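Local coordinates for Lin1909 protein (PDB 3FIJ), which is uncharacterised but belongs to the peptidase C26, class I glutamine amidotransferase-like family, binds manganese and may hydrolyse gamma-glutamyl-gamma-aminobutyrate, at the interface of chains A and B. Residues are numbered along the deposited sequence; one frame, centred on the assembly and turned at random. Chains: chain A/B, Lin1909 protein.

The interface of chains A and B. Residues chain A 141, 153-155, 173, 196; chain B 76, 81-82, 89.
B:Glu81 reaches across to the start of strand 154-158 of chain A, where A:Thr155 receives its carboxylate, in a contact between two copies of a peptidase C26, class I glutamine amidotransferase-like protein. It illustrates how a carboxylate can cap the polar backbone at the edge of a neighbour; the pairing may or may not persist in solution. Followed outward, the side chain of B:Glu81 begins apolar: CB packs 3.6 Å from CD2 of A:Leu141, and CG lies 4.0 Å from that leucine's CD1, the two side chains running at a slant to each other. A bend at chi2 (-59°) then turns the carboxylate away from the leucine and toward the strand. Here OE2 of B:Glu81 accepts the backbone N-H of A:Thr155 at 2.9 Å from N, nearly straight (168° at H) and on the syn side, 19° out of the carboxylate plane. A water 2.8 Å from OE2 of B:Glu81 bridges it by hydrogen bonds to the carbonyl O of A:Thr155 and to the backbone N of A:Ala196, the latter 2.9 Å from the water O. OE2 is thus gripped from protein and solvent alike. CG2 of A:Thr155 is modelled too close to the whole carboxylate, and its torsion is off a staggered position, so the placement of that methyl is doubtful. A:His154, a manganese ligand just before A:Thr155, points its imidazole away from the carboxylate, ND1 of A:His154 lying 5.8 Å from OE2 of B:Glu81. Beside this, the carbonyl O of B:Pro82 rests 3.4 Å from CB of A:Leu141. OE1 of B:Gln76 faces the carbonyl O of A:Ser153 at 2.9 Å; both can only accept, making the modelled amide orientation doubtful, and B:Tyr89 OH offers the same carbonyl a weak hydrogen bond.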
loop_
_atom_site.group_PDB
_atom_site.type_symbol
_atom_site.label_atom_id
_atom_site.label_comp_id
_atom_site.label_asym_id
_atom_site.label_seq_id
_atom_site.Cartn_x
_atom_site.Cartn_y
_atom_site.Cartn_z
ATOM N N LEU A 141 -18.559 14.114 -23.713
ATOM C CA LEU A 141 -17.152 14.434 -23.552
ATOM C C LEU A 141 -16.720 13.903 -22.192
ATOM O O LEU A 141 -17.538 13.397 -21.436
ATOM C CB LEU A 141 -16.949 15.945 -23.589
ATOM C CG LEU A 141 -17.242 16.598 -24.937
ATOM C CD1 LEU A 141 -17.220 18.110 -24.778
ATOM C CD2 LEU A 141 -16.208 16.117 -25.963
ATOM N N SER A 153 -11.089 22.032 -17.994
ATOM C CA SER A 153 -10.847 20.958 -18.949
ATOM C C SER A 153 -11.765 20.993 -20.165
ATOM O O SER A 153 -11.338 20.671 -21.276
ATOM C CB SER A 153 -10.968 19.596 -18.252
ATOM O OG SER A 153 -12.274 19.393 -17.737
ATOM N N HIS A 154 -13.030 21.348 -19.961
ATOM C CA HIS A 154 -13.963 21.419 -21.078
ATOM C C HIS A 154 -14.565 22.817 -21.192
ATOM O O HIS A 154 -14.818 23.476 -20.178
ATOM C CB HIS A 154 -15.068 20.331 -20.980
ATOM C CG HIS A 154 -15.858 20.330 -19.698
ATOM N ND1 HIS A 154 -16.250 21.481 -19.051
ATOM C CD2 HIS A 154 -16.415 19.303 -19.004
ATOM C CE1 HIS A 154 -17.015 21.167 -18.014
ATOM N NE2 HIS A 154 -17.131 19.852 -17.967
ATOM N N THR A 155 -14.768 23.274 -22.428
ATOM C CA THR A 155 -15.316 24.607 -22.660
ATOM C C THR A 155 -16.850 24.663 -22.676
ATOM O O THR A 155 -17.516 23.830 -23.277
ATOM C CB THR A 155 -14.725 25.251 -23.971
ATOM O OG1 THR A 155 -15.785 25.661 -24.845
ATOM C CG2 THR A 155 -13.797 24.288 -24.687
ATOM N N LEU A 173 -13.177 27.911 -20.057
ATOM C CA LEU A 173 -12.882 26.521 -19.720
ATOM C C LEU A 173 -13.089 26.305 -18.231
ATOM O O LEU A 173 -12.585 27.051 -17.401
ATOM C CB LEU A 173 -11.465 26.125 -20.131
ATOM C CG LEU A 173 -11.380 25.400 -21.489
ATOM C CD1 LEU A 173 -11.925 26.302 -22.595
ATOM C CD2 LEU A 173 -9.942 25.019 -21.788
ATOM N N ALA A 196 -19.868 21.397 -25.238
ATOM C CA ALA A 196 -20.125 21.080 -26.646
ATOM C C ALA A 196 -20.937 19.811 -26.903
ATOM O O ALA A 196 -21.454 19.615 -28.013
ATOM C CB ALA A 196 -18.802 21.015 -27.412
ATOM N N GLN B 76 -7.515 20.949 -26.679
ATOM C CA GLN B 76 -7.938 22.236 -27.223
ATOM C C GLN B 76 -6.860 22.829 -28.122
ATOM O O GLN B 76 -7.162 23.608 -29.025
ATOM C CB GLN B 76 -8.290 23.230 -26.113
ATOM C CG GLN B 76 -9.687 23.042 -25.521
ATOM C CD GLN B 76 -9.757 21.933 -24.468
ATOM O OE1 GLN B 76 -10.839 21.602 -23.979
ATOM N NE2 GLN B 76 -8.604 21.365 -24.113
ATOM N N GLU B 81 -12.178 18.921 -28.022
ATOM C CA GLU B 81 -12.591 18.865 -26.630
ATOM C C GLU B 81 -12.141 17.497 -26.143
ATOM O O GLU B 81 -11.960 16.578 -26.941
ATOM C CB GLU B 81 -14.108 18.998 -26.492
ATOM C CG GLU B 81 -14.624 20.401 -26.713
ATOM C CD GLU B 81 -14.016 21.392 -25.751
ATOM O OE1 GLU B 81 -13.101 22.140 -26.164
ATOM O OE2 GLU B 81 -14.441 21.419 -24.573
ATOM N N PRO B 82 -11.932 17.350 -24.831
ATOM C CA PRO B 82 -11.493 16.078 -24.247
ATOM C C PRO B 82 -12.506 14.937 -24.349
ATOM O O PRO B 82 -13.650 15.066 -23.913
ATOM C CB PRO B 82 -11.180 16.455 -22.795
ATOM C CG PRO B 82 -12.117 17.600 -22.532
ATOM C CD PRO B 82 -11.978 18.408 -23.806
ATOM N N TYR B 89 -3.523 15.806 -18.823
ATOM C CA TYR B 89 -2.722 16.766 -19.578
ATOM C C TYR B 89 -2.476 17.998 -18.715
ATOM O O TYR B 89 -3.118 18.170 -17.677
ATOM C CB TYR B 89 -3.406 17.127 -20.907
ATOM C CG TYR B 89 -4.879 17.454 -20.828
ATOM C CD1 TYR B 89 -5.312 18.753 -20.594
ATOM C CD2 TYR B 89 -5.841 16.463 -21.024
ATOM C CE1 TYR B 89 -6.661 19.065 -20.560
ATOM C CE2 TYR B 89 -7.194 16.758 -20.991
ATOM C CZ TYR B 89 -7.602 18.064 -20.758
ATOM O OH TYR B 89 -8.945 18.365 -20.709
HETATM O O HOH W 1 -17.215 21.350 -24.134
#